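Local atomic coordinates of thioredoxin (Bacillus cereus, PDB entry 3ZIT), a protein that probably transfers electrons by thiol-disulfide exchange, as a small thioredoxin-like oxidoreductase of the glutaredoxin family. Residues V6-D11 / I17-L22; N42-D47 / T53-I58; E61-A64 / K70-Q73. The protein carries 1 engineered substitution. All blocks are in the same frame, centred on the assembly; numbering follows the deposited sequence. Where two conformers were deposited one is given.

Contact 1 of 3, residues V6-D11 / I17-L22; sequences VYAQPD and IVKEFL. Engineered in segment 6-11: A8 (natural residue Thr).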
loop_
_atom_site.group_PDB
_atom_site.type_symbol
_atom_site.label_atom_id
_atom_site.label_comp_id
_atom_site.label_asym_id
_atom_site.label_seq_id
_atom_site.Cartn_x
_atom_site.Cartn_y
_atom_site.Cartn_z
ATOM N N VAL B 6 -8.624 -9.819 -7.658
ATOM C CA VAL B 6 -8.680 -8.935 -6.490
ATOM C C VAL B 6 -10.112 -8.750 -6.080
ATOM O O VAL B 6 -10.918 -8.267 -6.871
ATOM C CB VAL B 6 -8.017 -7.593 -6.808
ATOM C CG1 VAL B 6 -8.140 -6.657 -5.619
ATOM C CG2 VAL B 6 -6.590 -7.795 -7.226
ATOM N N TYR B 7 -10.434 -9.101 -4.843
ATOM C CA TYR B 7 -11.751 -8.893 -4.265
ATOM C C TYR B 7 -11.703 -7.675 -3.350
ATOM O O TYR B 7 -10.885 -7.628 -2.411
ATOM C CB TYR B 7 -12.217 -10.137 -3.493
ATOM C CG TYR B 7 -12.438 -11.318 -4.439
ATOM C CD1 TYR B 7 -11.404 -12.084 -4.886
ATOM C CD2 TYR B 7 -13.698 -11.533 -4.970
ATOM C CE1 TYR B 7 -11.566 -13.033 -5.886
ATOM C CE2 TYR B 7 -13.895 -12.483 -5.966
ATOM C CZ TYR B 7 -12.856 -13.206 -6.434
ATOM O OH TYR B 7 -13.071 -14.122 -7.454
ATOM N N ALA B 8 -12.588 -6.712 -3.635
ATOM C CA ALA B 8 -12.570 -5.440 -2.955
ATOM C C ALA B 8 -14.013 -4.996 -2.675
ATOM O O ALA B 8 -14.954 -5.675 -3.070
ATOM C CB ALA B 8 -11.873 -4.366 -3.806
ATOM N N GLN B 9 -14.159 -3.878 -2.024
ATOM C CA GLN B 9 -15.469 -3.254 -1.802
ATOM C C GLN B 9 -15.206 -1.766 -1.582
ATOM O O GLN B 9 -14.056 -1.356 -1.333
ATOM C CB GLN B 9 -16.285 -3.898 -0.756
ATOM C CG GLN B 9 -15.662 -3.726 0.610
ATOM C CD GLN B 9 -16.561 -4.325 1.781
ATOM O OE1 GLN B 9 -17.373 -5.200 1.659
ATOM N NE2 GLN B 9 -16.318 -3.825 2.953
ATOM N N PRO B 10 -16.276 -0.959 -1.619
ATOM C CA PRO B 10 -16.141 0.484 -1.333
ATOM C C PRO B 10 -15.784 0.703 0.162
ATOM O O PRO B 10 -15.969 -0.186 1.048
ATOM C CB PRO B 10 -17.561 1.035 -1.515
ATOM C CG PRO B 10 -18.199 0.049 -2.394
ATOM C CD PRO B 10 -17.646 -1.288 -2.039
ATOM N N ASP B 11 -15.261 1.865 0.451
ATOM C CA ASP B 11 -14.917 2.316 1.760
ATOM C C ASP B 11 -13.987 1.306 2.375
ATOM O O ASP B 11 -14.158 0.871 3.526
ATOM C CB ASP B 11 -16.115 2.514 2.638
ATOM C CG ASP B 11 -15.780 3.414 3.851
ATOM O OD1 ASP B 11 -14.651 4.005 3.949
ATOM O OD2 ASP B 11 -16.656 3.464 4.722
ATOM N N ILE B 17 -5.148 0.512 -1.191
ATOM C CA ILE B 17 -3.708 0.362 -1.070
ATOM C C ILE B 17 -3.230 -0.837 -1.860
ATOM O O ILE B 17 -2.263 -0.763 -2.606
ATOM C CB ILE B 17 -3.249 0.356 0.374
ATOM C CG1 ILE B 17 -3.642 1.670 1.035
ATOM C CG2 ILE B 17 -1.776 -0.082 0.472
ATOM C CD1 ILE B 17 -3.623 1.579 2.525
ATOM N N VAL B 18 -3.909 -1.972 -1.733
ATOM C CA VAL B 18 -3.516 -3.145 -2.496
ATOM C C VAL B 18 -3.623 -2.910 -3.976
ATOM O O VAL B 18 -2.705 -3.218 -4.732
ATOM C CB VAL B 18 -4.358 -4.376 -2.030
ATOM C CG1 VAL B 18 -4.227 -5.539 -3.065
ATOM C CG2 VAL B 18 -3.843 -4.812 -0.690
ATOM N N LYS B 19 -4.757 -2.353 -4.445
ATOM C CA LYS B 19 -4.891 -2.121 -5.883
ATOM C C LYS B 19 -3.823 -1.151 -6.389
ATOM O O LYS B 19 -3.243 -1.378 -7.441
ATOM C CB LYS B 19 -6.278 -1.595 -6.190
ATOM C CG LYS B 19 -7.397 -2.589 -6.098
ATOM C CD LYS B 19 -8.797 -1.890 -6.106
ATOM C CE LYS B 19 -10.075 -2.557 -6.229
ATOM N NZ LYS B 19 -10.897 -1.334 -6.490
ATOM N N GLU B 20 -3.551 -0.075 -5.653
ATOM C CA GLU B 20 -2.537 0.864 -6.093
ATOM C C GLU B 20 -1.174 0.276 -6.103
ATOM O O GLU B 20 -0.356 0.604 -6.981
ATOM C CB GLU B 20 -2.648 2.162 -5.304
ATOM C CG GLU B 20 -4.016 2.885 -5.572
ATOM C CD GLU B 20 -4.199 3.328 -7.055
ATOM O OE1 GLU B 20 -3.203 3.838 -7.587
ATOM O OE2 GLU B 20 -5.321 3.204 -7.672
ATOM N N PHE B 21 -0.860 -0.564 -5.104
ATOM C CA PHE B 21 0.392 -1.333 -5.075
ATOM C C PHE B 21 0.500 -2.198 -6.390
ATOM O O PHE B 21 1.534 -2.246 -7.014
ATOM C CB PHE B 21 0.438 -2.138 -3.813
ATOM C CG PHE B 21 1.578 -3.132 -3.773
ATOM C CD1 PHE B 21 2.863 -2.640 -3.410
ATOM C CD2 PHE B 21 1.414 -4.435 -4.101
ATOM C CE1 PHE B 21 3.984 -3.435 -3.380
ATOM C CE2 PHE B 21 2.560 -5.332 -4.089
ATOM C CZ PHE B 21 3.799 -4.740 -3.680
ATOM N N LEU B 22 -0.549 -2.932 -6.659
ATOM C CA LEU B 22 -0.544 -3.770 -7.859
ATOM C C LEU B 22 -0.403 -2.934 -9.118
ATOM O O LEU B 22 0.379 -3.319 -10.006
ATOM C CB LEU B 22 -1.835 -4.594 -7.916
ATOM C CG LEU B 22 -1.956 -5.630 -6.851
ATOM C CD1 LEU B 22 -3.416 -6.228 -6.912
ATOM C CD2 LEU B 22 -0.894 -6.670 -6.823
#
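K19 and L22 are the two helix residues that touch strand 6-8, and between them they divide V6 into two halves. The first helix residue to face the strand is V18: its side chain sets out toward the strand, yet it stops short of direct contact and fills the core against V56 and L71.

K19 follows and takes a different course. Its CG lies anti to the carbonyl carbon (chi1 -73°), and beyond that the chain is fully extended, so a residue that starts beside the strand runs back over it. The hydrocarbon part passes V6 loosely at an oblique angle, CG of K19 to CG1 of V6 at 4.2 Å. Further out, CE of K19 rests on CB of A8 at 3.5 Å. A8 is an engineered residue (Thr in the natural chain), and it offers only a methyl group at this point. The ammonium NZ continues to E31 on the neighbouring strand, with which it forms a salt bridge. The lysine is thus apolar where it crosses the strand and charged only where it leaves it.

One turn beyond V18, L22 closes the contact, its N bonded to O of V18 (2.9 Å). CD1 of L22 meets CG2 of V6 at 3.6 Å, the two side chains sliding past each other in opposite directions. V6 serves both partners through its fork: with chi1 at 177°, CG1 is turned to CG of K19, and CG2, beside the backbone N, to L22.

The local axes of strand and helix run at 149° to each other, 10.1 Å apart at their closest, as befits the first connection of the beta-alpha-beta unit 4-8, 13-24 and 30-33. Strand 55-58 and helix 68-75 flank the helix through V18, while I17 packs on I17 of the second subunit.

Contact 2 of 3, residues N42-D47 / T53-I58; sequences NRLLYD and TPTVVI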
loop_
_atom_site.group_PDB
_atom_site.type_symbol
_atom_site.label_atom_id
_atom_site.label_comp_id
_atom_site.label_asym_id
_atom_site.label_seq_id
_atom_site.Cartn_x
_atom_site.Cartn_y
_atom_site.Cartn_z
ATOM N N ASN B 42 -19.919 -14.456 -3.176
ATOM C CA ASN B 42 -20.022 -15.876 -2.856
ATOM C C ASN B 42 -18.720 -16.597 -3.121
ATOM O O ASN B 42 -18.383 -17.487 -2.336
ATOM C CB ASN B 42 -21.182 -16.449 -3.681
ATOM C CG ASN B 42 -22.524 -16.090 -3.078
ATOM O OD1 ASN B 42 -22.598 -15.722 -1.917
ATOM N ND2 ASN B 42 -23.580 -16.198 -3.868
ATOM N N ARG B 43 -17.979 -16.234 -4.170
ATOM C CA ARG B 43 -16.692 -16.853 -4.326
ATOM C C ARG B 43 -15.714 -16.529 -3.157
ATOM O O ARG B 43 -15.046 -17.425 -2.659
ATOM C CB ARG B 43 -15.978 -16.450 -5.638
ATOM C CG ARG B 43 -16.758 -16.918 -6.863
ATOM C CD ARG B 43 -15.910 -16.806 -8.112
ATOM N NE ARG B 43 -15.501 -15.400 -8.433
ATOM C CZ ARG B 43 -16.267 -14.494 -9.024
ATOM N NH1 ARG B 43 -17.508 -14.735 -9.468
ATOM N NH2 ARG B 43 -15.769 -13.289 -9.248
ATOM N N LEU B 44 -15.660 -15.263 -2.759
ATOM C CA LEU B 44 -14.841 -14.828 -1.631
ATOM C C LEU B 44 -15.124 -15.707 -0.391
ATOM O O LEU B 44 -14.213 -16.244 0.226
ATOM C CB LEU B 44 -15.117 -13.351 -1.339
ATOM C CG LEU B 44 -14.378 -12.795 -0.120
ATOM C CD1 LEU B 44 -12.893 -12.653 -0.445
ATOM C CD2 LEU B 44 -14.991 -11.523 0.322
ATOM N N LEU B 45 -16.396 -15.790 -0.039
ATOM C CA LEU B 45 -16.829 -16.394 1.243
ATOM C C LEU B 45 -16.785 -17.888 1.169
ATOM O O LEU B 45 -16.331 -18.513 2.118
ATOM C CB LEU B 45 -18.261 -15.945 1.542
ATOM C CG LEU B 45 -18.434 -14.532 1.993
ATOM C CD1 LEU B 45 -19.918 -14.147 1.986
ATOM C CD2 LEU B 45 -17.787 -14.220 3.303
ATOM N N TYR B 46 -17.259 -18.469 0.095
ATOM C CA TYR B 46 -17.511 -19.943 0.067
ATOM C C TYR B 46 -16.414 -20.638 -0.714
ATOM O O TYR B 46 -16.222 -21.792 -0.454
ATOM C CB TYR B 46 -18.952 -20.218 -0.486
ATOM C CG TYR B 46 -20.070 -19.519 0.340
ATOM C CD1 TYR B 46 -20.490 -19.982 1.591
ATOM C CD2 TYR B 46 -20.713 -18.398 -0.144
ATOM C CE1 TYR B 46 -21.480 -19.289 2.347
ATOM C CE2 TYR B 46 -21.627 -17.666 0.616
ATOM C CZ TYR B 46 -21.971 -18.096 1.881
ATOM O OH TYR B 46 -22.903 -17.362 2.655
ATOM N N ASP B 47 -15.875 -20.124 -1.799
ATOM C CA ASP B 47 -14.809 -20.780 -2.528
ATOM C C ASP B 47 -13.466 -20.551 -1.938
ATOM O O ASP B 47 -12.625 -21.442 -1.820
ATOM C CB ASP B 47 -14.680 -20.307 -4.005
ATOM C CG ASP B 47 -15.852 -20.624 -4.841
ATOM O OD1 ASP B 47 -16.770 -21.299 -4.365
ATOM O OD2 ASP B 47 -15.777 -20.201 -6.017
ATOM N N THR B 53 -12.276 -8.146 2.719
ATOM C CA THR B 53 -11.448 -7.598 1.652
ATOM C C THR B 53 -10.432 -6.717 2.239
ATOM O O THR B 53 -10.589 -6.152 3.311
ATOM C CB THR B 53 -12.348 -6.855 0.643
ATOM O OG1 THR B 53 -13.062 -5.817 1.343
ATOM C CG2 THR B 53 -13.342 -7.794 -0.019
ATOM N N PRO B 54 -9.302 -6.498 1.546
ATOM C CA PRO B 54 -8.959 -7.147 0.235
ATOM C C PRO B 54 -8.642 -8.632 0.472
ATOM O O PRO B 54 -8.131 -9.041 1.502
ATOM C CB PRO B 54 -7.673 -6.415 -0.178
ATOM C CG PRO B 54 -7.064 -5.965 1.141
ATOM C CD PRO B 54 -8.223 -5.640 2.050
ATOM N N THR B 55 -8.935 -9.393 -0.607
ATOM C CA THR B 55 -8.448 -10.756 -0.738
ATOM C C THR B 55 -7.941 -10.858 -2.176
ATOM O O THR B 55 -8.653 -10.390 -3.091
ATOM C CB THR B 55 -9.534 -11.784 -0.444
ATOM O OG1 THR B 55 -9.769 -11.758 0.993
ATOM C CG2 THR B 55 -9.049 -13.199 -0.731
ATOM N N VAL B 56 -6.764 -11.424 -2.384
ATOM C CA VAL B 56 -6.214 -11.571 -3.706
ATOM C C VAL B 56 -5.998 -13.066 -3.916
ATOM O O VAL B 56 -5.512 -13.753 -3.014
ATOM C CB VAL B 56 -4.910 -10.798 -3.852
ATOM C CG1 VAL B 56 -4.366 -10.884 -5.280
ATOM C CG2 VAL B 56 -5.115 -9.322 -3.499
ATOM N N VAL B 57 -6.329 -13.560 -5.134
ATOM C CA VAL B 57 -6.129 -14.959 -5.495
ATOM C C VAL B 57 -5.105 -14.954 -6.623
ATOM O O VAL B 57 -5.315 -14.322 -7.649
ATOM C CB VAL B 57 -7.435 -15.646 -5.862
ATOM C CG1 VAL B 57 -7.144 -17.116 -6.093
ATOM C CG2 VAL B 57 -8.435 -15.462 -4.746
ATOM N N ILE B 58 -3.978 -15.676 -6.417
ATOM C CA ILE B 58 -2.866 -15.657 -7.350
ATOM C C ILE B 58 -2.637 -17.091 -7.798
ATOM O O ILE B 58 -2.122 -17.917 -7.031
ATOM C CB ILE B 58 -1.625 -15.099 -6.720
ATOM C CG1 ILE B 58 -1.901 -13.679 -6.221
ATOM C CG2 ILE B 58 -0.442 -15.127 -7.724
ATOM C CD1 ILE B 58 -0.945 -13.103 -5.318
#
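OG1 of T55 is gripped by two hydrogen bonds, one with OG of S50 and one with the carbonyl oxygen of S52, and the same hydroxyl lies 3.6 Å from CD1 of L44. The leucine thus approaches a threonine whose polar branch is already occupied by the preceding loop. CD1 of L44 also presses on CB of T55 at 3.5 Å, closer than carbon atoms usually pack, and on its CG2 at 3.9 Å. One methyl therefore touches all three side-chain heavy atoms of T55, with the two side chains crossing at a slant.

The other leucine branch goes elsewhere: CD2 of L44 lies against CG2 of T53 at 4.1 Å, where the side chains stand at about a right angle. A chi1 of 177° places CG of L44 on the side of the threonines, and the fork at CG (chi2 72°) gives CD1 to T55 and CD2 to T53. Y7 of strand 4-8 also packs on L44.

Between these threonines sits P54, whose preceding peptide bond is cis and whose ring packs on P14 and C15; C12 and C15 form the disulfide known for this protein. A cis-proline facing the CxxC motif is a hallmark of thioredoxin folds. Chemically, no hydrogen bond crosses the contact: it rests on van der Waals packing of the L44 methyls against T55 and the T53 methyl, the T55 hydroxyl being satisfied by the loop that leads into the strand.

Contact 3 of 3, residues E61-A64 / K70-Q73; sequences EVVA and KLQQ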
loop_
_atom_site.group_PDB
_atom_site.type_symbol
_atom_site.label_atom_id
_atom_site.label_comp_id
_atom_site.label_asym_id
_atom_site.label_seq_id
_atom_site.Cartn_x
_atom_site.Cartn_y
_atom_site.Cartn_z
ATOM N N GLU B 61 -3.907 -19.391 -5.267
ATOM C CA GLU B 61 -3.506 -19.239 -3.861
ATOM C C GLU B 61 -4.196 -17.986 -3.291
ATOM O O GLU B 61 -4.074 -16.881 -3.847
ATOM C CB GLU B 61 -2.027 -19.080 -3.802
ATOM C CG GLU B 61 -1.471 -18.827 -2.421
ATOM C CD GLU B 61 -1.061 -20.037 -1.750
ATOM O OE1 GLU B 61 -0.621 -20.929 -2.409
ATOM O OE2 GLU B 61 -1.013 -19.983 -0.504
ATOM N N VAL B 62 -4.871 -18.180 -2.167
ATOM C CA VAL B 62 -5.620 -17.135 -1.505
ATOM C C VAL B 62 -4.784 -16.367 -0.536
ATOM O O VAL B 62 -4.159 -16.951 0.362
ATOM C CB VAL B 62 -6.859 -17.755 -0.801
ATOM C CG1 VAL B 62 -7.625 -16.637 -0.080
ATOM C CG2 VAL B 62 -7.750 -18.481 -1.786
ATOM N N VAL B 63 -4.709 -15.064 -0.703
ATOM C CA VAL B 63 -4.058 -14.146 0.236
ATOM C C VAL B 63 -5.086 -13.291 0.837
ATOM O O VAL B 63 -5.636 -12.366 0.178
ATOM C CB VAL B 63 -2.962 -13.323 -0.461
ATOM C CG1 VAL B 63 -2.282 -12.409 0.541
ATOM C CG2 VAL B 63 -1.949 -14.198 -1.183
ATOM N N ALA B 64 -5.477 -13.575 2.067
ATOM C CA ALA B 64 -6.561 -12.904 2.746
ATOM C C ALA B 64 -6.044 -11.673 3.511
ATOM O O ALA B 64 -5.031 -11.738 4.246
ATOM C CB ALA B 64 -7.244 -13.848 3.724
ATOM N N LYS B 70 3.611 -10.858 1.351
ATOM C CA LYS B 70 3.187 -12.169 0.799
ATOM C C LYS B 70 2.720 -11.963 -0.627
ATOM O O LYS B 70 3.040 -12.757 -1.507
ATOM C CB LYS B 70 2.047 -12.704 1.657
ATOM C CG LYS B 70 1.499 -14.006 1.196
ATOM C CD LYS B 70 2.431 -15.057 1.381
ATOM C CE LYS B 70 1.784 -16.441 1.283
ATOM N NZ LYS B 70 2.809 -17.465 1.375
ATOM N N LEU B 71 2.006 -10.895 -0.936
ATOM C CA LEU B 71 1.668 -10.597 -2.357
ATOM C C LEU B 71 2.908 -10.457 -3.219
ATOM O O LEU B 71 2.933 -10.987 -4.321
ATOM C CB LEU B 71 0.839 -9.345 -2.400
ATOM C CG LEU B 71 -0.495 -9.283 -1.924
ATOM C CD1 LEU B 71 -0.997 -7.854 -2.532
ATOM C CD2 LEU B 71 -1.354 -10.318 -2.539
ATOM N N GLN B 72 3.863 -9.682 -2.735
ATOM C CA GLN B 72 5.056 -9.472 -3.503
ATOM C C GLN B 72 5.689 -10.802 -3.821
ATOM O O GLN B 72 6.160 -10.998 -4.947
ATOM C CB GLN B 72 6.057 -8.647 -2.713
ATOM C CG GLN B 72 5.823 -7.232 -2.672
ATOM C CD GLN B 72 7.061 -6.527 -2.201
ATOM O OE1 GLN B 72 7.354 -5.452 -2.666
ATOM N NE2 GLN B 72 7.785 -7.123 -1.267
ATOM N N GLN B 73 5.838 -11.690 -2.807
ATOM C CA GLN B 73 6.460 -12.973 -3.005
ATOM C C GLN B 73 5.718 -13.799 -4.042
ATOM O O GLN B 73 6.301 -14.283 -4.965
ATOM C CB GLN B 73 6.477 -13.754 -1.646
ATOM C CG GLN B 73 7.466 -13.337 -0.566
ATOM C CD GLN B 73 7.142 -13.815 0.842
ATOM O OE1 GLN B 73 6.432 -14.858 1.173
ATOM N NE2 GLN B 73 7.724 -13.046 1.752
HETATM O O HOH W 1 2.419 -19.840 -0.072
#
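V63 and L71 form the tight part of this contact, a valine of the edge strand against a leucine of the last helix. CD2 of L71 does the touching: it lies 3.8 Å from CG1 of V63, with CB and CG2 of the valine slightly farther, nestling against the whole branched group. The leucine does not set out toward the strand, but with CG anti to the carbonyl carbon (chi1 -70°) its CD2 methyl swings back onto the valine. The same side chain also touches V56 and I58 of the adjacent strand and V18 of helix 13-24.

On the lysine side the packing slackens. CG of K70 reaches both methyls of V63 only at 4.2 Å, and the lysine chain then bends at chi2 (69°) and runs past V63 toward the E61 end of the strand. NZ of K70 donates to a water at 2.8 Å. This water may relay to the carboxylate of E61, but the link to OE2 of E61 is weak at 3.5 Å and doubtful, since E61 was modelled in two conformers. The charged atoms themselves, OE2 of E61 and NZ of K70, remain 4.9 Å apart, so any attraction is probably mild and screened.

An antiparallel hairpin, 55-58 with 61-64, followed by a helix laid over the sheet makes the beta-beta-alpha half that completes the thioredoxin fold.

All three contacts fasten a helix to one mixed four-stranded sheet, ordered 30-33, 4-8, 55-58, 61-64, and they follow one another along the chain without overlap. Their centres lie about 12 to 13 Å apart. Contacts 1 and 2 meet where strands 4-8 and 55-58 pair, N of Y7 probably bonding to O of T55 at 2.8 Å; contacts 2 and 3 share the hairpin of 55-58 and 61-64. Helices 13-24 and 68-75 touch directly, F21 on Q72 and V18 on L71, on one face of the sheet; helix 38-47 packs on the other, completing the thioredoxin fold. The disulfide-bearing CxxC falls between contact 1's segments in sequence and lies beside contact 2.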